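Local structure of predicted acetamidase/formamidase (Thermoanaerobacter tengcongensis, 3TKK) at the interface of chains A and B. The protein is a predicted acetamidase/formamidase that probably hydrolyses carbon-nitrogen bonds in linear amides and carries zinc and calcium ions. Residues are numbered along the deposited sequence; one frame, centred on the assembly and turned at random. Chains: chain A/B, Predicted acetamidase/formamidase.

Contact 1: the interface of chains A and B. Residues chain A 262, 265-266, 269, 297; chain B 92, 109, 122.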
loop_
_atom_site.group_PDB
_atom_site.type_symbol
_atom_site.label_atom_id
_atom_site.label_comp_id
_atom_site.label_asym_id
_atom_site.label_seq_id
_atom_site.Cartn_x
_atom_site.Cartn_y
_atom_site.Cartn_z
ATOM N N GLY A 262 -19.526 4.272 -12.139
ATOM C CA GLY A 262 -19.838 4.440 -10.719
ATOM C C GLY A 262 -18.807 3.628 -9.864
ATOM O O GLY A 262 -18.200 4.152 -8.942
ATOM N N THR A 265 -15.056 5.067 -10.404
ATOM C CA THR A 265 -14.784 6.375 -9.777
ATOM C C THR A 265 -14.912 6.297 -8.252
ATOM O O THR A 265 -14.176 7.007 -7.494
ATOM C CB THR A 265 -15.673 7.492 -10.304
ATOM O OG1 THR A 265 -17.046 7.148 -10.139
ATOM C CG2 THR A 265 -15.367 7.809 -11.833
ATOM N N LEU A 266 -15.829 5.479 -7.787
ATOM C CA LEU A 266 -15.956 5.177 -6.343
ATOM C C LEU A 266 -14.643 4.533 -5.790
ATOM O O LEU A 266 -14.115 4.965 -4.734
ATOM C CB LEU A 266 -17.096 4.167 -6.086
ATOM C CG LEU A 266 -17.278 3.745 -4.589
ATOM C CD1 LEU A 266 -17.627 4.890 -3.766
ATOM C CD2 LEU A 266 -18.381 2.674 -4.388
ATOM N N ILE A 269 -11.638 6.860 -5.396
ATOM C CA ILE A 269 -11.626 7.851 -4.322
ATOM C C ILE A 269 -11.743 7.326 -2.906
ATOM O O ILE A 269 -11.433 8.084 -1.897
ATOM C CB ILE A 269 -12.714 8.959 -4.510
ATOM C CG1 ILE A 269 -14.130 8.414 -4.352
ATOM C CG2 ILE A 269 -12.494 9.688 -5.849
ATOM C CD1 ILE A 269 -15.239 9.583 -4.356
ATOM N N TYR A 297 -24.325 -0.901 0.229
ATOM C CA TYR A 297 -24.893 -1.539 -0.966
ATOM C C TYR A 297 -25.253 -2.932 -0.676
ATOM O O TYR A 297 -25.334 -3.759 -1.598
ATOM C CB TYR A 297 -23.990 -1.500 -2.182
ATOM C CG TYR A 297 -23.624 -0.134 -2.697
ATOM C CD1 TYR A 297 -22.573 0.523 -2.130
ATOM C CD2 TYR A 297 -24.284 0.480 -3.773
ATOM C CE1 TYR A 297 -22.130 1.706 -2.562
ATOM C CE2 TYR A 297 -23.842 1.767 -4.234
ATOM C CZ TYR A 297 -22.754 2.355 -3.587
ATOM O OH TYR A 297 -22.131 3.572 -3.895
ATOM N N LEU B 92 -15.377 14.005 -11.089
ATOM C CA LEU B 92 -14.837 12.648 -11.137
ATOM C C LEU B 92 -14.733 12.318 -12.599
ATOM O O LEU B 92 -15.561 12.767 -13.372
ATOM C CB LEU B 92 -15.808 11.686 -10.510
ATOM C CG LEU B 92 -16.237 11.909 -9.060
ATOM C CD1 LEU B 92 -17.333 10.941 -8.725
ATOM C CD2 LEU B 92 -15.022 11.654 -8.141
ATOM N N TYR B 109 -16.166 9.477 -19.213
ATOM C CA TYR B 109 -17.180 9.880 -18.265
ATOM C C TYR B 109 -16.722 10.943 -17.296
ATOM O O TYR B 109 -15.575 10.931 -16.817
ATOM C CB TYR B 109 -17.638 8.631 -17.546
ATOM C CG TYR B 109 -18.409 8.772 -16.275
ATOM C CD1 TYR B 109 -19.759 8.422 -16.247
ATOM C CD2 TYR B 109 -17.778 9.134 -15.081
ATOM C CE1 TYR B 109 -20.475 8.464 -15.067
ATOM C CE2 TYR B 109 -18.481 9.205 -13.903
ATOM C CZ TYR B 109 -19.831 8.860 -13.906
ATOM O OH TYR B 109 -20.566 8.901 -12.761
ATOM N N PHE B 122 -21.216 11.601 -3.166
ATOM C CA PHE B 122 -20.910 10.743 -4.311
ATOM C C PHE B 122 -22.160 10.303 -5.047
ATOM O O PHE B 122 -22.223 10.332 -6.289
ATOM C CB PHE B 122 -20.206 9.494 -3.820
ATOM C CG PHE B 122 -19.918 8.536 -4.882
ATOM C CD1 PHE B 122 -18.834 8.765 -5.718
ATOM C CD2 PHE B 122 -20.734 7.419 -5.080
ATOM C CE1 PHE B 122 -18.531 7.847 -6.708
ATOM C CE2 PHE B 122 -20.440 6.502 -6.094
ATOM C CZ PHE B 122 -19.310 6.739 -6.906
HETATM O O HOH W 1 -19.592 8.393 -10.166
#
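B:Phe122 lays its ring against helix 260-270 of chain A, and the packing is mainly apolar. A:Leu266 meets it at two points: CB comes to 3.5 Å from CZ of B:Phe122, while CD1 reaches round to stand over the centre of one face, 3.9 Å above the plane. With CG of B:Phe122 anti to the backbone N (chi1 177°), the ring points toward the helix. Another neighbour is the delta-methyl CD1 of A:Ile269, 3.9 Å from CD1 of the ring. Beside it, A:Ile269 and B:Leu92 cross at about a right angle, CG2 of the isoleucine touching CD2 of the leucine at 3.9 Å. The backbone O of A:Gly262 lies at the ring edge, in plane, 3.5 Å from CZ of B:Phe122. A leucine in place of B:Phe122 would probably take away the flat face on which CD1 of A:Leu266 rests and open a gap beside A:Gly262. A water-mediated link runs through water 1, which joins A:Thr265 OG1 to the phenolic OH of B:Tyr109, each 2.8 Å from it. In the fold, one flank of helix 260-270 rests on strands 89-95 and 108-116 of chain B and on the loop carrying B:Phe122.

Contact 2: the interface of chains A and B. Residues chain A 266, 269-270, 292-293; chain B 126-128.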
loop_
_atom_site.group_PDB
_atom_site.type_symbol
_atom_site.label_atom_id
_atom_site.label_comp_id
_atom_site.label_asym_id
_atom_site.label_seq_id
_atom_site.Cartn_x
_atom_site.Cartn_y
_atom_site.Cartn_z
ATOM N N LEU A 266 -15.829 5.479 -7.787
ATOM C CA LEU A 266 -15.956 5.177 -6.343
ATOM C C LEU A 266 -14.643 4.533 -5.790
ATOM O O LEU A 266 -14.115 4.965 -4.734
ATOM C CB LEU A 266 -17.096 4.167 -6.086
ATOM C CG LEU A 266 -17.278 3.745 -4.589
ATOM C CD1 LEU A 266 -17.627 4.890 -3.766
ATOM C CD2 LEU A 266 -18.381 2.674 -4.388
ATOM N N ILE A 269 -11.638 6.860 -5.396
ATOM C CA ILE A 269 -11.626 7.851 -4.322
ATOM C C ILE A 269 -11.743 7.326 -2.906
ATOM O O ILE A 269 -11.433 8.084 -1.897
ATOM C CB ILE A 269 -12.714 8.959 -4.510
ATOM C CG1 ILE A 269 -14.130 8.414 -4.352
ATOM C CG2 ILE A 269 -12.494 9.688 -5.849
ATOM C CD1 ILE A 269 -15.239 9.583 -4.356
ATOM N N THR A 270 -12.238 6.083 -2.801
ATOM C CA THR A 270 -12.414 5.529 -1.524
ATOM C C THR A 270 -11.841 4.158 -1.328
ATOM O O THR A 270 -11.846 3.640 -0.200
ATOM C CB THR A 270 -13.899 5.634 -1.141
ATOM O OG1 THR A 270 -13.995 5.591 0.293
ATOM C CG2 THR A 270 -14.665 4.526 -1.773
ATOM N N TRP A 292 -18.216 0.121 5.622
ATOM C CA TRP A 292 -19.585 0.704 5.610
ATOM C C TRP A 292 -20.039 1.015 4.152
ATOM O O TRP A 292 -21.233 1.099 3.827
ATOM C CB TRP A 292 -19.659 1.947 6.497
ATOM C CG TRP A 292 -18.836 3.077 5.992
ATOM C CD1 TRP A 292 -17.501 3.262 6.156
ATOM C CD2 TRP A 292 -19.313 4.208 5.231
ATOM N NE1 TRP A 292 -17.104 4.401 5.485
ATOM C CE2 TRP A 292 -18.214 5.018 4.958
ATOM C CE3 TRP A 292 -20.579 4.602 4.761
ATOM C CZ2 TRP A 292 -18.329 6.205 4.252
ATOM C CZ3 TRP A 292 -20.693 5.785 4.065
ATOM C CH2 TRP A 292 -19.563 6.558 3.788
ATOM N N ILE A 293 -19.090 1.220 3.263
ATOM C CA ILE A 293 -19.430 1.316 1.838
ATOM C C ILE A 293 -20.026 0.010 1.311
ATOM O O ILE A 293 -21.127 -0.005 0.756
ATOM C CB ILE A 293 -18.180 1.632 0.978
ATOM C CG1 ILE A 293 -17.389 2.821 1.522
ATOM C CG2 ILE A 293 -18.577 1.920 -0.433
ATOM C CD1 ILE A 293 -17.553 4.022 0.749
ATOM N N LEU B 126 -23.897 7.705 -0.352
ATOM C CA LEU B 126 -22.612 7.951 0.277
ATOM C C LEU B 126 -22.256 9.443 0.336
ATOM O O LEU B 126 -22.155 10.104 -0.693
ATOM C CB LEU B 126 -21.487 7.235 -0.468
ATOM C CG LEU B 126 -21.738 5.829 -0.910
ATOM C CD1 LEU B 126 -20.740 5.465 -1.957
ATOM C CD2 LEU B 126 -21.726 4.873 0.298
ATOM N N ALA B 127 -22.087 9.958 1.550
ATOM C CA ALA B 127 -21.457 11.235 1.779
ATOM C C ALA B 127 -20.033 10.956 2.330
ATOM O O ALA B 127 -19.854 10.352 3.388
ATOM C CB ALA B 127 -22.330 12.084 2.736
ATOM N N LEU B 128 -19.001 11.276 1.571
ATOM C CA LEU B 128 -17.665 10.775 1.937
ATOM C C LEU B 128 -16.793 11.921 2.477
ATOM O O LEU B 128 -16.629 12.926 1.798
ATOM C CB LEU B 128 -17.000 10.124 0.739
ATOM C CG LEU B 128 -17.697 9.053 -0.090
ATOM C CD1 LEU B 128 -16.951 8.782 -1.402
ATOM C CD2 LEU B 128 -17.778 7.753 0.690
#
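B:Leu128, from the short strand 127-129 of this acetamidase/formamidase-family protein, splits its two methyls between two helices of chain A. CD1 meets CD1 of A:Ile269 at 3.5 Å, the two side chains crossing at about a right angle. CD2 goes the other way, to helix 291-296, where CD1 of A:Ile293 stands 3.7 Å from CD2 of B:Leu128. With CG placed anti to the carbonyl carbon (chi1 -51°), the fork of the leucine points one methyl at each helix. B:Leu126, two residues earlier, repeats the division on a smaller scale: its CD1 lies 3.6 Å from CD1 of A:Leu266, and its CD2 lies 4.0 Å from CZ3 of A:Trp292. The third large contributor, A:Trp292, offers the outer rim of its six-membered ring. CH2 reaches CD2 of B:Leu128 at 3.8 Å and lies as far from the backbone O of B:Ala127. Within chain A the indole is backed by A:Ile293, whose CG1 sits over its centre, 4.2 Å above the plane. Replacing A:Trp292 by an alanine would probably strip the CD2 methyls of both B:Leu126 and B:Leu128 of their aromatic neighbour and leave a gap over A:Ile293.

Contact 3: the interface of chains A and B. Residues chain A 94, 105-106, 109; chain B 261, 265.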
loop_
_atom_site.group_PDB
_atom_site.type_symbol
_atom_site.label_atom_id
_atom_site.label_comp_id
_atom_site.label_asym_id
_atom_site.label_seq_id
_atom_site.Cartn_x
_atom_site.Cartn_y
_atom_site.Cartn_z
ATOM N N THR A 94 17.737 -12.441 6.630
ATOM C CA THR A 94 17.847 -11.752 5.336
ATOM C C THR A 94 19.161 -12.143 4.711
ATOM O O THR A 94 19.775 -13.033 5.184
ATOM C CB THR A 94 17.863 -10.219 5.514
ATOM O OG1 THR A 94 17.734 -9.572 4.233
ATOM C CG2 THR A 94 19.146 -9.707 6.251
ATOM N N MET A 105 23.877 -7.081 0.177
ATOM C CA MET A 105 24.358 -7.898 1.280
ATOM C C MET A 105 25.157 -9.078 0.735
ATOM O O MET A 105 24.958 -9.428 -0.389
ATOM C CB MET A 105 23.149 -8.429 2.062
ATOM C CG MET A 105 22.589 -7.309 3.044
ATOM S SD MET A 105 21.159 -7.878 3.885
ATOM C CE MET A 105 19.857 -7.749 2.623
ATOM N N GLU A 106 26.008 -9.674 1.572
ATOM C CA GLU A 106 26.858 -10.829 1.211
ATOM C C GLU A 106 26.543 -11.948 2.211
ATOM O O GLU A 106 26.226 -11.666 3.379
ATOM C CB GLU A 106 28.289 -10.422 1.353
ATOM C CG GLU A 106 28.723 -9.410 0.306
ATOM C CD GLU A 106 28.588 -9.984 -1.097
ATOM O OE1 GLU A 106 28.458 -11.221 -1.260
ATOM O OE2 GLU A 106 28.627 -9.179 -2.047
ATOM N N TYR A 109 21.950 -14.146 6.695
ATOM C CA TYR A 109 21.893 -13.575 8.019
ATOM C C TYR A 109 20.714 -14.161 8.686
ATOM O O TYR A 109 19.721 -14.371 8.013
ATOM C CB TYR A 109 21.602 -12.081 7.910
ATOM C CG TYR A 109 21.365 -11.345 9.231
ATOM C CD1 TYR A 109 22.422 -10.864 9.985
ATOM C CD2 TYR A 109 20.074 -11.111 9.702
ATOM C CE1 TYR A 109 22.221 -10.152 11.212
ATOM C CE2 TYR A 109 19.858 -10.378 10.922
ATOM C CZ TYR A 109 20.946 -9.892 11.625
ATOM O OH TYR A 109 20.711 -9.171 12.771
ATOM N N GLU B 261 22.161 -5.495 7.324
ATOM C CA GLU B 261 21.288 -6.590 7.722
ATOM C C GLU B 261 20.278 -6.037 8.739
ATOM O O GLU B 261 19.101 -6.399 8.730
ATOM C CB GLU B 261 22.088 -7.745 8.361
ATOM C CG GLU B 261 22.896 -8.626 7.314
ATOM C CD GLU B 261 24.120 -7.868 6.854
ATOM O OE1 GLU B 261 24.553 -6.777 7.441
ATOM O OE2 GLU B 261 24.581 -8.271 5.809
ATOM N N THR B 265 16.252 -6.075 7.916
ATOM C CA THR B 265 15.303 -6.749 8.799
ATOM C C THR B 265 14.363 -5.754 9.572
ATOM O O THR B 265 13.144 -6.053 9.761
ATOM C CB THR B 265 16.031 -7.722 9.847
ATOM O OG1 THR B 265 17.000 -6.963 10.606
ATOM C CG2 THR B 265 16.683 -8.792 9.140
HETATM O O HOH W 2 18.195 -7.838 12.986
HETATM O O HOH W 3 26.511 -8.181 3.834
HETATM O O HOH W 4 24.212 -10.836 5.276
#
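The start of helix 260-270 in chain B comes down on strands 89-95 and 108-116 of chain A, with B:Glu261 lying across the ring of A:Tyr109. The aliphatic part of the glutamate does the packing: CB sits over one face, offset toward the rim and 3.5 Å above the plane, and CG touches CD1 of A:Tyr109 at 3.5 Å. The chain then bends at chi2 (75°), turning the carboxylate away from the ring toward A:Met105. These two side chains slide past each other in opposite directions, with SD of A:Met105 3.9 Å from CG of B:Glu261. The carboxylate is tied to chain A through water. Its OE2 holds water 3, which in turn is bound by the backbone N of A:Glu106, and it also holds water 4, bound to the backbone O of the same residue. Through these two waters one carboxylate oxygen is linked to both the N and the O of A:Glu106. One turn along the helix, CG2 of B:Thr265 packs against CG2 of A:Thr94 at 3.9 Å. The hydroxyl of B:Thr265 bonds to the backbone O of B:Glu261, OG1 to O 2.9 Å. From that same OG1, water 2 stands at 2.8 Å, and it lies 2.9 Å from the phenolic OH of A:Tyr109.

Contact 4: the interface of chains A and B. Residues chain A 92, 122, 128, 199; chain B 265-266, 269-270.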
loop_
_atom_site.group_PDB
_atom_site.type_symbol
_atom_site.label_atom_id
_atom_site.label_comp_id
_atom_site.label_asym_id
_atom_site.label_seq_id
_atom_site.Cartn_x
_atom_site.Cartn_y
_atom_site.Cartn_z
ATOM N N LEU A 92 14.670 -13.542 12.657
ATOM C CA LEU A 92 14.690 -12.600 11.582
ATOM C C LEU A 92 15.758 -13.179 10.655
ATOM O O LEU A 92 16.844 -13.622 11.164
ATOM C CB LEU A 92 15.184 -11.218 12.081
ATOM C CG LEU A 92 14.059 -10.668 12.923
ATOM C CD1 LEU A 92 14.538 -9.602 13.806
ATOM C CD2 LEU A 92 13.042 -10.142 11.878
ATOM N N PHE A 122 14.069 -6.246 19.326
ATOM C CA PHE A 122 14.853 -6.204 18.072
ATOM C C PHE A 122 16.327 -5.992 18.413
ATOM O O PHE A 122 17.232 -6.625 17.818
ATOM C CB PHE A 122 14.304 -5.059 17.167
ATOM C CG PHE A 122 15.010 -4.904 15.857
ATOM C CD1 PHE A 122 14.742 -5.769 14.813
ATOM C CD2 PHE A 122 16.058 -3.996 15.741
ATOM C CE1 PHE A 122 15.399 -5.635 13.556
ATOM C CE2 PHE A 122 16.746 -3.854 14.585
ATOM C CZ PHE A 122 16.409 -4.685 13.454
ATOM N N LEU A 128 9.656 -3.674 19.850
ATOM C CA LEU A 128 8.554 -3.312 18.947
ATOM C C LEU A 128 7.338 -4.105 19.312
ATOM O O LEU A 128 7.374 -5.374 19.279
ATOM C CB LEU A 128 8.860 -3.701 17.480
ATOM C CG LEU A 128 10.203 -3.072 17.053
ATOM C CD1 LEU A 128 10.565 -3.683 15.662
ATOM C CD2 LEU A 128 10.091 -1.573 16.930
ATOM N N VAL A 199 9.120 -11.362 11.713
ATOM C CA VAL A 199 9.550 -12.003 12.944
ATOM C C VAL A 199 8.877 -13.444 12.982
ATOM O O VAL A 199 7.709 -13.654 13.430
ATOM C CB VAL A 199 9.267 -11.152 14.214
ATOM C CG1 VAL A 199 9.808 -11.933 15.538
ATOM C CG2 VAL A 199 9.858 -9.695 14.128
ATOM N N THR B 265 16.252 -6.075 7.916
ATOM C CA THR B 265 15.303 -6.749 8.799
ATOM C C THR B 265 14.363 -5.754 9.572
ATOM O O THR B 265 13.144 -6.053 9.761
ATOM C CB THR B 265 16.031 -7.722 9.847
ATOM O OG1 THR B 265 17.000 -6.963 10.606
ATOM C CG2 THR B 265 16.683 -8.792 9.140
ATOM N N LEU B 266 14.887 -4.588 9.956
ATOM C CA LEU B 266 14.070 -3.536 10.619
ATOM C C LEU B 266 12.935 -3.098 9.623
ATOM O O LEU B 266 11.755 -3.027 9.970
ATOM C CB LEU B 266 14.915 -2.248 10.986
ATOM C CG LEU B 266 14.114 -1.146 11.763
ATOM C CD1 LEU B 266 13.542 -1.797 13.008
ATOM C CD2 LEU B 266 14.984 0.181 12.151
ATOM N N ILE B 269 9.999 -5.446 9.107
ATOM C CA ILE B 269 9.091 -5.636 10.121
ATOM C C ILE B 269 8.409 -4.340 10.633
ATOM O O ILE B 269 7.365 -4.489 11.239
ATOM C CB ILE B 269 9.743 -6.506 11.354
ATOM C CG1 ILE B 269 10.918 -5.788 12.061
ATOM C CG2 ILE B 269 10.201 -7.852 10.916
ATOM C CD1 ILE B 269 11.306 -6.495 13.425
ATOM N N THR B 270 8.927 -3.139 10.317
ATOM C CA THR B 270 8.323 -1.891 10.758
ATOM C C THR B 270 8.097 -0.962 9.592
ATOM O O THR B 270 7.519 0.023 9.762
ATOM C CB THR B 270 9.141 -1.060 11.847
ATOM O OG1 THR B 270 10.429 -0.701 11.321
ATOM C CG2 THR B 270 9.330 -1.736 13.112
#
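B:Ile269, near the end of helix 260-270, sends both its branches into an apolar pocket of chain A formed by A:Val199, A:Leu92, A:Leu128 and A:Phe122. At CB the side chain divides. The short branch, CG2, is flanked by CD2 of A:Leu92 at 3.8 Å and by CG2 of A:Val199 at 3.7 Å. The long branch leaves with CG1 between the backbone N and the carbonyl carbon (chi1 64°) and then extends, carrying the terminal methyl to the partner's apolar groups. CG1 itself makes a looser approach to CD1 of A:Leu128. At the tip, CD1 meets CG2 of A:Val199 at 3.6 Å; CD1 of A:Leu128 and CD1 of A:Phe122 are close by. A:Leu128 is wedged further along by B:Thr270, whose methyl CG2 presses on its CD1 at 3.4 Å, tighter than usual for a carbon pair. The ring of A:Phe122 also takes CD1 of B:Leu266, 4.0 Å above the centre of one face. The rotation of B:Thr270 that turns its methyl to A:Leu128 points the hydroxyl back into its own helix, where OG1 bonds O of B:Leu266 at 3.0 Å from above the carbonyl plane.

Helix 260-270 takes part in every contact, that of chain A in contacts 1 and 2 and that of chain B in contacts 3 and 4; contact 2 adds helix 291-296 of chain A. Contacts 1 and 2 have centres about 8 Å apart and share A:Leu266 and A:Ile269; contacts 3 and 4 lie about 12 Å apart and share B:Thr265. The two pairs are far apart, about 38 Å between the centres of contacts 1 and 4, as two-fold symmetry places them at opposite ends of the interface. Each chain therefore lends a helix and receives one, consistent with a dimer, though the structure alone does not prove it.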